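Local coordinates for DNA helicase RecQ (PDB 4Q48), which probably couples ATP hydrolysis to unwinding of duplex DNA while translocating 3'-5', and is represented here by its helicase, zinc-binding and RQC core, at residues H14-I19 with Y56-L61; A91-S96 with L117-P122; A109-D114 with E135-A140; E123-P128 with Q162-L167; T130-E135 with A168-E173. All blocks are in the same frame, centred on the assembly; numbering follows the deposited sequence.

Interaction 1: residues H14-I19 with Y56-L61; sequences HLLQTI and YQLPSL
The segments 14-19 and 56-61 are both helical and cross steeply, with axes 10.7 Å apart at closest approach and N-to-C directions 115° apart; the nearest backbone pair is Leu16 CA and Leu58 CA, 7.4 Å apart. At such a spacing the backbones stay apart and the gap is bridged by branched aliphatic side chains alone. Leu58 has its CG anti to the backbone N (chi1 -174°), which brings its forked end nearer the first helix than its CB direction would suggest. One prong, Leu58 CD1, meets Leu15 CB at 3.9 Å, while the other, Leu58 CD2, meets Leu16 CD1, also at 3.9 Å, the two side chains crossing at about a right angle. Leu61 works differently: its CG lies beside the backbone N, its CB receives Leu15 CD1 at 3.9 Å in an oblique crossing, and its CD1 meets Ile19 CD1 tip to tip. Leu15 therefore sits between the two leucines of the other helix, touching Leu58 near its root and Leu61 with a branch end. Leu16 lies about 5 Å, side chain to side chain, from Tyr22 and Ala24, which bind ADP in another structure of this protein; none is bound here. Phe25 touches both Leu16 and Leu58. Helix 50-62 thus lies between helix 10-20 and the parallel sheet, where Pro59 and Ser60 rest on Leu141 of strand 139-145 and Gln57 on Leu117 of strand 117-120.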
# COMPACT_ATOMS: atom_id res chain seq x y z
N HIS A 14 8.45 5.93 -29.62
CA HIS A 14 9.78 5.76 -30.19
C HIS A 14 10.84 5.62 -29.10
O HIS A 14 11.76 4.81 -29.21
CB HIS A 14 10.13 6.91 -31.13
CG HIS A 14 11.52 6.86 -31.66
ND1 HIS A 14 12.61 7.33 -30.96
CD2 HIS A 14 12.01 6.41 -32.84
CE1 HIS A 14 13.71 7.16 -31.68
NE2 HIS A 14 13.37 6.61 -32.83
N LEU A 15 10.72 6.42 -28.04
CA LEU A 15 11.67 6.37 -26.95
C LEU A 15 11.42 5.15 -26.08
O LEU A 15 12.35 4.53 -25.58
CB LEU A 15 11.62 7.65 -26.10
CG LEU A 15 12.35 8.88 -26.67
CD1 LEU A 15 12.03 10.12 -25.87
CD2 LEU A 15 13.85 8.68 -26.72
N LEU A 16 10.14 4.80 -25.93
CA LEU A 16 9.73 3.65 -25.14
C LEU A 16 10.54 2.42 -25.53
O LEU A 16 11.11 1.76 -24.65
CB LEU A 16 8.23 3.39 -25.30
CG LEU A 16 7.63 2.32 -24.39
CD1 LEU A 16 7.85 2.71 -22.94
CD2 LEU A 16 6.13 2.17 -24.65
N GLN A 17 10.60 2.08 -26.81
CA GLN A 17 11.30 0.85 -27.14
C GLN A 17 12.73 1.07 -27.68
O GLN A 17 13.52 0.12 -27.73
CB GLN A 17 10.50 -0.02 -28.10
CG GLN A 17 10.96 -1.48 -27.99
CD GLN A 17 9.97 -2.50 -28.51
OE1 GLN A 17 9.04 -2.18 -29.25
NE2 GLN A 17 10.16 -3.74 -28.09
N THR A 18 13.11 2.29 -28.03
CA THR A 18 14.52 2.53 -28.33
C THR A 18 15.35 2.59 -27.05
O THR A 18 16.59 2.65 -27.10
CB THR A 18 14.75 3.85 -29.15
OG1 THR A 18 16.06 3.83 -29.73
CG2 THR A 18 14.65 5.07 -28.27
N ILE A 19 14.67 2.57 -25.90
CA ILE A 19 15.35 2.64 -24.61
C ILE A 19 14.95 1.53 -23.64
O ILE A 19 15.81 0.83 -23.12
CB ILE A 19 15.12 4.03 -23.95
CG1 ILE A 19 15.85 5.10 -24.77
CG2 ILE A 19 15.66 4.06 -22.53
CD1 ILE A 19 15.47 6.50 -24.42
N TYR A 56 7.98 8.98 -14.84
CA TYR A 56 8.62 10.28 -14.81
C TYR A 56 9.85 10.32 -15.69
O TYR A 56 10.19 11.37 -16.23
CB TYR A 56 8.96 10.70 -13.38
CG TYR A 56 9.89 9.80 -12.63
CD1 TYR A 56 11.26 9.82 -12.87
CD2 TYR A 56 9.41 8.95 -11.64
CE1 TYR A 56 12.13 8.98 -12.15
CE2 TYR A 56 10.26 8.12 -10.92
CZ TYR A 56 11.61 8.13 -11.18
OH TYR A 56 12.45 7.31 -10.45
N GLN A 57 10.53 9.19 -15.83
CA GLN A 57 11.75 9.12 -16.64
C GLN A 57 11.46 9.41 -18.10
O GLN A 57 12.19 10.14 -18.76
CB GLN A 57 12.37 7.74 -16.50
CG GLN A 57 13.01 7.48 -15.16
CD GLN A 57 13.44 6.04 -15.00
OE1 GLN A 57 12.87 5.14 -15.61
NE2 GLN A 57 14.46 5.83 -14.20
N LEU A 58 10.37 8.84 -18.60
CA LEU A 58 10.01 9.01 -20.00
C LEU A 58 9.52 10.45 -20.24
O LEU A 58 9.99 11.10 -21.17
CB LEU A 58 8.96 7.97 -20.40
CG LEU A 58 8.51 7.86 -21.85
CD1 LEU A 58 9.66 8.07 -22.80
CD2 LEU A 58 7.89 6.50 -22.07
N PRO A 59 8.58 10.96 -19.41
CA PRO A 59 8.27 12.38 -19.56
C PRO A 59 9.51 13.28 -19.44
O PRO A 59 9.58 14.27 -20.17
CB PRO A 59 7.29 12.64 -18.41
CG PRO A 59 6.66 11.32 -18.15
CD PRO A 59 7.73 10.32 -18.38
N SER A 60 10.46 12.97 -18.56
CA SER A 60 11.67 13.78 -18.48
C SER A 60 12.43 13.78 -19.82
O SER A 60 13.05 14.78 -20.21
CB SER A 60 12.57 13.32 -17.33
OG SER A 60 11.91 13.43 -16.06
N LEU A 61 12.35 12.68 -20.55
CA LEU A 61 13.00 12.64 -21.86
C LEU A 61 12.19 13.39 -22.91
O LEU A 61 12.73 13.91 -23.89
CB LEU A 61 13.22 11.20 -22.32
CG LEU A 61 14.23 10.40 -21.51
CD1 LEU A 61 14.48 9.05 -22.18
CD2 LEU A 61 15.53 11.17 -21.27

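Interaction 2: residues A91-S96 with L117-P122; sequences AAFLNS and LLYVAP
Phe93 and Tyr119 both hold their CG anti to the carbonyl carbon, chi1 -56° and -74°, so the two rings leave neighbouring strands side by side and point the same way. The strands 91-94 and 117-120 belong to a beta-alpha-beta unit of the RecA-like first helicase domain: helix 100-111 connects them, and they run parallel at the edge of its sheet, with strand 91-94 outermost. Tyr119 CB lies at the edge of the Phe93 ring, 3.4 Å from Phe93 CD1, and the ring planes make 47°, an oblique pairing, centroids 5.9 Å apart. Ala91 and Leu117 share this face of the sheet, which helix 74-84 covers with Val81, Met77 and Leu84. The other face carries Ala92, Leu94, Leu118 and Val120. There Leu94 and Leu118, each with CG anti to its backbone N, cross obliquely and bring Leu94 CD2 to Leu118 CD2 at 4.0 Å, against Val106 of helix 100-111. Backbone bonds fix the pairing. Tyr119 N donates to Ala92 O at 2.9 Å and Tyr119 O accepts from Leu94 N at 2.9 Å, so the N and O of Tyr119 both bond to strand 91-94, to the residues before and after Phe93, each donor lying nearly along the C=O axis. The bond from Ala92 N to Leu117 O is weak. Tyr119 OH is hydrogen-bonded to Tyr56 and Gln57, beyond these strands. Past the last paired residues, Ala121, at the N-cap position of the following helix, donates its N to Leu94 O at 3.3 Å.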
# COMPACT_ATOMS: atom_id res chain seq x y z
N ALA A 91 22.10 10.99 -16.17
CA ALA A 91 21.52 11.26 -14.87
C ALA A 91 22.59 11.40 -13.80
O ALA A 91 23.73 10.97 -14.00
CB ALA A 91 20.56 10.17 -14.49
N ALA A 92 22.22 11.95 -12.65
CA ALA A 92 23.23 12.22 -11.65
C ALA A 92 22.61 12.28 -10.27
O ALA A 92 21.39 12.23 -10.14
CB ALA A 92 23.94 13.51 -11.97
N PHE A 93 23.45 12.37 -9.25
CA PHE A 93 22.95 12.44 -7.88
C PHE A 93 23.47 13.62 -7.19
O PHE A 93 24.66 13.92 -7.28
CB PHE A 93 23.35 11.23 -7.04
CG PHE A 93 22.95 9.96 -7.61
CD1 PHE A 93 21.61 9.61 -7.67
CD2 PHE A 93 23.90 9.10 -8.12
CE1 PHE A 93 21.21 8.42 -8.22
CE2 PHE A 93 23.51 7.90 -8.67
CZ PHE A 93 22.16 7.56 -8.72
N LEU A 94 22.59 14.24 -6.42
CA LEU A 94 22.92 15.38 -5.63
C LEU A 94 22.45 15.10 -4.20
O LEU A 94 21.25 14.97 -3.95
CB LEU A 94 22.27 16.61 -6.25
CG LEU A 94 22.69 18.03 -5.90
CD1 LEU A 94 24.05 18.30 -6.52
CD2 LEU A 94 21.64 19.00 -6.45
N ASN A 95 23.40 15.01 -3.27
CA ASN A 95 23.12 14.81 -1.85
C ASN A 95 24.35 15.12 -1.00
O ASN A 95 25.47 15.24 -1.53
CB ASN A 95 22.65 13.38 -1.57
CG ASN A 95 23.55 12.34 -2.21
OD1 ASN A 95 24.68 12.14 -1.77
ND2 ASN A 95 23.05 11.68 -3.25
N SER A 96 24.16 15.20 0.31
CA SER A 96 25.26 15.61 1.19
C SER A 96 26.28 14.51 1.50
O SER A 96 27.26 14.76 2.19
CB SER A 96 24.69 16.18 2.49
OG SER A 96 24.07 17.43 2.23
N LEU A 117 18.02 13.45 -16.02
CA LEU A 117 17.46 13.20 -14.71
C LEU A 117 18.42 13.65 -13.64
O LEU A 117 19.63 13.49 -13.78
CB LEU A 117 17.13 11.72 -14.52
CG LEU A 117 16.08 11.18 -15.47
CD1 LEU A 117 16.14 9.68 -15.46
CD2 LEU A 117 14.72 11.70 -15.07
N LEU A 118 17.88 14.25 -12.61
CA LEU A 118 18.65 14.55 -11.43
C LEU A 118 17.97 13.96 -10.21
O LEU A 118 16.84 14.34 -9.84
CB LEU A 118 18.84 16.05 -11.26
CG LEU A 118 19.65 16.32 -9.99
CD1 LEU A 118 21.07 15.84 -10.18
CD2 LEU A 118 19.62 17.77 -9.63
N TYR A 119 18.63 13.00 -9.59
CA TYR A 119 18.14 12.42 -8.35
C TYR A 119 18.67 13.23 -7.16
O TYR A 119 19.88 13.43 -7.02
CB TYR A 119 18.54 10.93 -8.28
CG TYR A 119 17.72 10.05 -9.20
CD1 TYR A 119 18.11 9.79 -10.51
CD2 TYR A 119 16.53 9.51 -8.77
CE1 TYR A 119 17.34 8.98 -11.34
CE2 TYR A 119 15.76 8.72 -9.58
CZ TYR A 119 16.16 8.45 -10.85
OH TYR A 119 15.33 7.65 -11.62
N VAL A 120 17.78 13.69 -6.31
CA VAL A 120 18.20 14.59 -5.25
C VAL A 120 17.48 14.27 -3.94
O VAL A 120 16.26 14.18 -3.88
CB VAL A 120 17.94 16.07 -5.66
CG1 VAL A 120 16.54 16.23 -6.24
CG2 VAL A 120 18.18 17.04 -4.51
N ALA A 121 18.26 14.09 -2.89
CA ALA A 121 17.72 13.88 -1.57
C ALA A 121 16.94 15.13 -1.19
O ALA A 121 17.32 16.24 -1.55
CB ALA A 121 18.82 13.60 -0.58
N PRO A 122 15.85 14.95 -0.42
CA PRO A 122 15.02 16.06 0.07
C PRO A 122 15.84 17.08 0.83
O PRO A 122 15.58 18.29 0.78
CB PRO A 122 14.04 15.35 1.01
CG PRO A 122 13.99 13.96 0.52
CD PRO A 122 15.35 13.64 0.01

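Interaction 3: residues A109-D114 with E135-A140; sequences ALLRGD and ERAPVA
Apolar contacts converge on Ala137. Its CB points at the end of helix 100-111 and is met by Leu111 CD2 at 3.5 Å and by Leu110 CG at 3.9 Å. A second group sets methyls against polar atoms of Arg136, without bonding: Leu111 starts out away from the other segment, yet its branches return to it, CD2 lying by Arg136 O and CD1 touching Arg136 NH1 at 3.9 Å as the two side chains cross obliquely. Backbone-to-ring contacts form a third group, in which Pro138 CD lies 3.6 Å from Leu110 O and Pro138 CG 3.8 Å from Gly113 CA. An alanine in place of Pro138 would remove CG and CD and would probably loosen the packing against the helix end. Hydrogen bonds occur within 109-114, where a Schellman motif ends the helix: Asp114 N donates to Ala109 O at 2.9 Å and Gly113 N to Leu110 O at 3.2 Å. Gly113, with phi 66°, is its C-prime residue. In the fold, the helix terminus meets the link from helix 128-135 into strand 139-145, with Leu110 also touching Thr66 of strand 66-70, whose backbone bonds to Pro138 and Ala140.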
# COMPACT_ATOMS: atom_id res chain seq x y z
N ALA A 109 26.53 20.71 -14.28
CA ALA A 109 25.99 19.87 -15.31
C ALA A 109 24.50 20.10 -15.42
O ALA A 109 23.94 20.15 -16.52
CB ALA A 109 26.32 18.40 -15.01
N LEU A 110 23.86 20.30 -14.26
CA LEU A 110 22.47 20.67 -14.22
C LEU A 110 22.24 22.00 -14.96
O LEU A 110 21.37 22.11 -15.84
CB LEU A 110 22.01 20.77 -12.76
CG LEU A 110 20.60 21.29 -12.48
CD1 LEU A 110 19.54 20.33 -13.01
CD2 LEU A 110 20.41 21.54 -10.99
N LEU A 111 23.06 22.99 -14.63
CA LEU A 111 22.87 24.31 -15.19
C LEU A 111 23.10 24.34 -16.69
O LEU A 111 22.47 25.14 -17.39
CB LEU A 111 23.78 25.32 -14.48
CG LEU A 111 23.18 25.59 -13.09
CD1 LEU A 111 24.03 26.47 -12.20
CD2 LEU A 111 21.82 26.19 -13.29
N ARG A 112 23.95 23.45 -17.19
CA ARG A 112 24.31 23.42 -18.62
C ARG A 112 23.39 22.56 -19.47
O ARG A 112 23.65 22.37 -20.67
CB ARG A 112 25.74 22.91 -18.81
CG ARG A 112 26.86 23.93 -18.65
CD ARG A 112 28.18 23.34 -19.15
NE ARG A 112 28.96 24.33 -19.90
CZ ARG A 112 28.82 24.57 -21.20
NH1 ARG A 112 27.95 23.89 -21.93
NH2 ARG A 112 29.57 25.49 -21.79
N GLY A 113 22.29 22.11 -18.87
CA GLY A 113 21.29 21.29 -19.55
C GLY A 113 21.85 19.92 -19.93
O GLY A 113 21.43 19.31 -20.90
N ASP A 114 22.80 19.45 -19.14
CA ASP A 114 23.54 18.23 -19.46
C ASP A 114 22.92 16.95 -18.89
O ASP A 114 23.35 15.85 -19.21
CB ASP A 114 24.97 18.35 -18.90
CG ASP A 114 25.95 18.96 -19.87
OD1 ASP A 114 25.60 19.16 -21.07
OD2 ASP A 114 27.09 19.21 -19.41
N GLU A 135 15.77 27.57 -10.15
CA GLU A 135 15.08 28.67 -10.80
C GLU A 135 15.83 29.12 -12.05
O GLU A 135 15.21 29.57 -13.02
CB GLU A 135 14.89 29.83 -9.83
CG GLU A 135 13.53 29.84 -9.18
CD GLU A 135 13.40 30.89 -8.08
OE1 GLU A 135 14.35 31.66 -7.86
OE2 GLU A 135 12.34 30.91 -7.40
N ARG A 136 17.16 28.95 -12.02
CA ARG A 136 18.00 29.27 -13.17
C ARG A 136 18.59 28.02 -13.88
O ARG A 136 19.64 28.09 -14.51
CB ARG A 136 19.13 30.25 -12.75
CG ARG A 136 19.87 29.92 -11.45
CD ARG A 136 20.74 31.08 -10.97
NE ARG A 136 21.92 30.72 -10.15
CZ ARG A 136 23.10 30.34 -10.65
NH1 ARG A 136 23.29 30.29 -11.95
NH2 ARG A 136 24.10 30.05 -9.83
N ALA A 137 17.90 26.89 -13.78
CA ALA A 137 18.28 25.67 -14.50
C ALA A 137 17.12 25.17 -15.37
O ALA A 137 15.95 25.39 -15.05
CB ALA A 137 18.71 24.59 -13.54
N PRO A 138 17.44 24.50 -16.49
CA PRO A 138 16.37 24.07 -17.39
C PRO A 138 15.67 22.85 -16.83
O PRO A 138 16.22 21.74 -16.90
CB PRO A 138 17.10 23.76 -18.68
CG PRO A 138 18.48 23.44 -18.26
CD PRO A 138 18.77 24.24 -17.05
N VAL A 139 14.49 23.04 -16.26
CA VAL A 139 13.82 21.95 -15.58
C VAL A 139 12.59 21.47 -16.34
O VAL A 139 11.72 22.27 -16.72
CB VAL A 139 13.41 22.36 -14.15
CG1 VAL A 139 12.65 21.25 -13.47
CG2 VAL A 139 14.62 22.76 -13.34
N ALA A 140 12.51 20.16 -16.56
CA ALA A 140 11.35 19.58 -17.23
C ALA A 140 10.20 19.28 -16.25
O ALA A 140 9.05 19.44 -16.62
CB ALA A 140 11.75 18.32 -17.98

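Interaction 4: residues E123-P128 with Q162-L167; sequences ERLLMP and QQLSVL
Two leucines near the end of helix 122-125 project into a row of apolar side chains leading into helix 165-170, a packing of helical elements on one face of the parallel sheet of the RecA-like first helicase domain. The nearest backbone pair, Leu126 CA and Leu164 CA, is 7.5 Å apart, so the interval is filled almost wholly by side chains. Leu125 has CG anti to its backbone N (chi1 171°), and this drives its CD2 into the notch between two methyls three residues apart in sequence: Leu164 CD2 at 3.6 Å and Leu167 CD2 at 3.8 Å. It crosses Leu164 at about a right angle and Leu167 obliquely. Leu126 takes the other choice, CG beside the backbone N (chi1 -64°), and its CD2 becomes the second bump. That methyl enters a hollow lined by Leu164 CD2 at 3.7 Å, Val166 CG1 at 3.9 Å, and the CB and carbonyl oxygen of Gln163. Gln163 contributes its stem rather than its amide: CB lies beside Leu126 while the extended chain carries the polar end onward. Beneath the contact, Leu125 and Leu164 both rest on Val70 of strand 66-70, and Leu164 and Leu167 reach Ile144 of strand 139-145, so the interface is floored by the sheet. The methyls concentrate around one point, because Leu164 CD2 is itself a bump wedged between the two leucines of the facing segment, touching CD2 of Leu125 and CD2 of Leu126.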
# COMPACT_ATOMS: atom_id res chain seq x y z
N GLU A 123 16.83 16.57 1.54
CA GLU A 123 17.72 17.39 2.36
C GLU A 123 18.43 18.41 1.46
O GLU A 123 18.50 19.59 1.78
CB GLU A 123 18.71 16.47 3.11
CG GLU A 123 20.06 17.06 3.44
CD GLU A 123 21.03 16.96 2.27
OE1 GLU A 123 20.87 16.04 1.44
OE2 GLU A 123 21.94 17.82 2.19
N ARG A 124 18.95 17.94 0.32
CA ARG A 124 19.56 18.86 -0.63
C ARG A 124 18.52 19.81 -1.25
O ARG A 124 18.74 21.01 -1.29
CB ARG A 124 20.29 18.09 -1.72
CG ARG A 124 21.34 18.90 -2.45
CD ARG A 124 22.48 19.21 -1.51
NE ARG A 124 23.54 19.94 -2.18
CZ ARG A 124 24.70 20.22 -1.60
NH1 ARG A 124 24.92 19.82 -0.35
NH2 ARG A 124 25.63 20.90 -2.26
N LEU A 125 17.39 19.26 -1.71
CA LEU A 125 16.39 20.03 -2.45
C LEU A 125 15.83 21.22 -1.69
O LEU A 125 15.63 22.30 -2.26
CB LEU A 125 15.24 19.14 -2.88
CG LEU A 125 14.05 19.91 -3.47
CD1 LEU A 125 14.44 20.44 -4.83
CD2 LEU A 125 12.79 19.07 -3.59
N LEU A 126 15.57 21.05 -0.40
CA LEU A 126 14.80 22.06 0.32
C LEU A 126 15.68 23.20 0.80
O LEU A 126 15.17 24.22 1.27
CB LEU A 126 14.04 21.42 1.49
CG LEU A 126 12.98 20.41 1.07
CD1 LEU A 126 12.75 19.37 2.15
CD2 LEU A 126 11.69 21.14 0.76
N MET A 127 16.99 23.03 0.68
CA MET A 127 17.95 24.10 1.01
C MET A 127 17.67 25.34 0.13
O MET A 127 17.52 25.23 -1.11
CB MET A 127 19.39 23.63 0.79
CG MET A 127 19.94 22.62 1.77
SD MET A 127 21.62 22.16 1.29
CE MET A 127 22.20 21.35 2.80
N PRO A 128 17.62 26.54 0.76
CA PRO A 128 17.23 27.77 0.05
C PRO A 128 18.13 28.03 -1.17
O PRO A 128 17.67 28.47 -2.22
CB PRO A 128 17.40 28.86 1.11
CG PRO A 128 17.32 28.14 2.42
CD PRO A 128 18.00 26.82 2.16
N GLN A 162 7.25 16.74 4.47
CA GLN A 162 6.04 17.54 4.47
C GLN A 162 6.36 19.00 4.22
O GLN A 162 5.47 19.85 4.29
CB GLN A 162 5.28 17.44 5.79
CG GLN A 162 6.15 17.65 7.01
CD GLN A 162 5.38 17.48 8.30
OE1 GLN A 162 4.17 17.25 8.28
NE2 GLN A 162 6.06 17.63 9.43
N GLN A 163 7.62 19.30 3.93
CA GLN A 163 8.00 20.64 3.49
C GLN A 163 7.92 20.82 1.97
O GLN A 163 7.93 21.96 1.47
CB GLN A 163 9.39 20.98 3.98
CG GLN A 163 9.53 20.88 5.47
CD GLN A 163 10.84 21.47 5.95
OE1 GLN A 163 11.38 22.39 5.32
NE2 GLN A 163 11.38 20.92 7.04
N LEU A 164 7.82 19.71 1.25
CA LEU A 164 7.74 19.72 -0.21
C LEU A 164 6.48 20.41 -0.70
O LEU A 164 6.20 20.43 -1.90
CB LEU A 164 7.75 18.28 -0.75
CG LEU A 164 9.08 17.55 -0.58
CD1 LEU A 164 9.00 16.18 -1.17
CD2 LEU A 164 10.26 18.34 -1.16
N SER A 165 5.72 20.96 0.25
CA SER A 165 4.79 22.05 0.01
C SER A 165 5.35 23.00 -1.02
O SER A 165 4.64 23.46 -1.92
CB SER A 165 4.51 22.82 1.30
OG SER A 165 4.40 21.96 2.42
N VAL A 166 6.64 23.28 -0.87
CA VAL A 166 7.33 24.37 -1.54
C VAL A 166 7.47 24.21 -3.06
O VAL A 166 7.59 25.20 -3.76
CB VAL A 166 8.74 24.56 -0.90
CG1 VAL A 166 9.76 23.66 -1.58
CG2 VAL A 166 9.18 26.00 -0.97
N LEU A 167 7.44 23.00 -3.59
CA LEU A 167 7.59 22.84 -5.03
C LEU A 167 6.45 23.54 -5.75
O LEU A 167 6.67 24.24 -6.73
CB LEU A 167 7.65 21.38 -5.46
CG LEU A 167 8.87 20.63 -4.95
CD1 LEU A 167 8.91 19.24 -5.57
CD2 LEU A 167 10.19 21.39 -5.15

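Interaction 5: residues T130-E135 with A168-E173; sequences TLDLLE and AERFPE
Arg170 of segment 168-173 carries the polar half of this contact, sharing its guanidinium between two carboxylates of helix 128-135. The strongest bond runs from Arg170 NH2 to Asp132 OD1 at 2.6 Å; it uses the anti lone pair of OD1, which lies only 5° out of the guanidinium plane. Glu135 is held weakly and at longer range by NE and by the same NH2: Arg170 NE reaches Glu135 OE2 at 3.4 Å, and Arg170 NH2 lies 3.4 Å from Glu135 OE2 and 3.5 Å from Glu135 OE1. A bend at chi3 (71°) helps set the head across Glu135 at about a right angle, with Leu131 CB over one face of the guanidinium, 3.5 Å from Arg170 NH1. The three charged residues form a salt-bridge network on the outer side of two helices that pack on the sheet of the RecA-like first helicase domain. An alanine in place of Arg170 would remove the positive partner and would probably leave Asp132 and Glu135 to repel each other. Beneath these charges Phe171 inserts its ring, meeting Leu131 CD2 with CE1 at 3.7 Å and Leu134 CB with CZ at 3.7 Å. The carbonyl Leu131 O lies at the ring edge, in plane. Elsewhere, Glu169 is paired by a salt bridge with Arg196, Thr130 OG1 is hydrogen-bonded to Arg124 O, and the Phe171 ring meets Phe142 of strand 139-145.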
# COMPACT_ATOMS: atom_id res chain seq x y z
N THR A 130 19.60 25.63 -2.97
CA THR A 130 19.30 24.68 -4.03
C THR A 130 18.07 25.12 -4.85
O THR A 130 18.05 25.01 -6.07
CB THR A 130 19.05 23.26 -3.44
OG1 THR A 130 20.22 22.82 -2.76
CG2 THR A 130 18.69 22.25 -4.54
N LEU A 131 17.06 25.64 -4.17
CA LEU A 131 15.84 26.06 -4.85
C LEU A 131 16.13 27.23 -5.79
O LEU A 131 15.48 27.39 -6.83
CB LEU A 131 14.77 26.43 -3.81
CG LEU A 131 14.17 25.18 -3.15
CD1 LEU A 131 13.59 25.54 -1.81
CD2 LEU A 131 13.12 24.48 -4.00
N ASP A 132 17.14 28.03 -5.45
CA ASP A 132 17.55 29.15 -6.28
C ASP A 132 18.17 28.67 -7.61
O ASP A 132 17.83 29.22 -8.67
CB ASP A 132 18.55 30.04 -5.52
CG ASP A 132 17.87 31.00 -4.54
OD1 ASP A 132 16.64 31.17 -4.59
OD2 ASP A 132 18.57 31.58 -3.68
N LEU A 133 19.06 27.66 -7.55
CA LEU A 133 19.69 27.10 -8.75
C LEU A 133 18.63 26.60 -9.71
O LEU A 133 18.68 26.83 -10.93
CB LEU A 133 20.62 25.94 -8.45
CG LEU A 133 21.97 26.11 -7.75
CD1 LEU A 133 22.82 24.93 -8.13
CD2 LEU A 133 22.69 27.40 -8.10
N LEU A 134 17.64 25.93 -9.13
CA LEU A 134 16.61 25.32 -9.94
C LEU A 134 15.90 26.39 -10.75
O LEU A 134 15.51 26.16 -11.90
CB LEU A 134 15.63 24.58 -9.04
CG LEU A 134 16.24 23.27 -8.49
CD1 LEU A 134 15.42 22.73 -7.34
CD2 LEU A 134 16.34 22.24 -9.60
N GLU A 135 15.77 27.57 -10.15
CA GLU A 135 15.08 28.67 -10.80
C GLU A 135 15.83 29.12 -12.05
O GLU A 135 15.21 29.57 -13.02
CB GLU A 135 14.89 29.83 -9.83
CG GLU A 135 13.53 29.84 -9.18
CD GLU A 135 13.40 30.89 -8.08
OE1 GLU A 135 14.35 31.66 -7.86
OE2 GLU A 135 12.34 30.91 -7.40
N ALA A 168 5.23 23.33 -5.27
CA ALA A 168 4.07 23.98 -5.87
C ALA A 168 4.09 25.51 -5.67
O ALA A 168 3.47 26.24 -6.44
CB ALA A 168 2.81 23.39 -5.32
N GLU A 169 4.77 25.99 -4.63
CA GLU A 169 4.89 27.44 -4.43
C GLU A 169 5.86 28.10 -5.39
O GLU A 169 5.47 28.88 -6.25
CB GLU A 169 5.33 27.76 -3.00
CG GLU A 169 4.20 28.17 -2.07
CD GLU A 169 4.50 27.83 -0.62
OE1 GLU A 169 3.98 26.78 -0.13
OE2 GLU A 169 5.25 28.60 0.01
N ARG A 170 7.13 27.74 -5.27
CA ARG A 170 8.17 28.42 -6.00
C ARG A 170 8.21 28.05 -7.47
O ARG A 170 8.81 28.77 -8.28
CB ARG A 170 9.53 28.19 -5.31
CG ARG A 170 9.67 29.17 -4.15
CD ARG A 170 10.98 29.12 -3.42
NE ARG A 170 12.05 29.66 -4.23
CZ ARG A 170 13.30 29.85 -3.80
NH1 ARG A 170 13.63 29.55 -2.56
NH2 ARG A 170 14.22 30.33 -4.63
N PHE A 171 7.55 26.95 -7.83
CA PHE A 171 7.50 26.49 -9.22
C PHE A 171 6.12 26.04 -9.64
O PHE A 171 5.94 24.87 -9.95
CB PHE A 171 8.47 25.32 -9.45
CG PHE A 171 9.85 25.56 -8.92
CD1 PHE A 171 10.16 25.24 -7.62
CD2 PHE A 171 10.82 26.13 -9.72
CE1 PHE A 171 11.41 25.47 -7.13
CE2 PHE A 171 12.07 26.37 -9.24
CZ PHE A 171 12.38 26.04 -7.95
N PRO A 172 5.13 26.95 -9.64
CA PRO A 172 3.77 26.57 -10.02
C PRO A 172 3.67 26.07 -11.45
O PRO A 172 2.89 25.18 -11.78
CB PRO A 172 2.98 27.87 -9.86
CG PRO A 172 3.81 28.72 -8.95
CD PRO A 172 5.22 28.38 -9.29
N GLU A 173 4.47 26.68 -12.31
CA GLU A 173 4.37 26.43 -13.74
C GLU A 173 4.94 25.09 -14.15
O GLU A 173 4.60 24.59 -15.22
CB GLU A 173 5.07 27.57 -14.50
CG GLU A 173 6.59 27.47 -14.53
CD GLU A 173 7.26 27.74 -13.17
OE1 GLU A 173 6.55 28.14 -12.19
OE2 GLU A 173 8.51 27.57 -13.09

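Overall arrangement
All five contacts lie in or around the parallel sheet of the first helicase domain. Interactions 4 and 5, centres 10 Å apart, share helix 165-170 and join where Leu125 CD1 meets Leu134 CD1 at 3.5 Å. Interactions 3 and 5, centres 12 Å apart, share Glu135. The crossover of interaction 2 leads through helix 100-111 into interaction 3, Leu118 CD2 and Leu110 CD2 being 4.1 Å apart. Interactions 1 and 2 meet on one face of the sheet through a probable hydrogen bond of Tyr56 OH with Tyr119 OH, 3.1 Å. These two flank the ADP site, here without ADP: the Tyr119 side chain lies about 5 Å from that of Ser53; interactions 3 to 5 lie away.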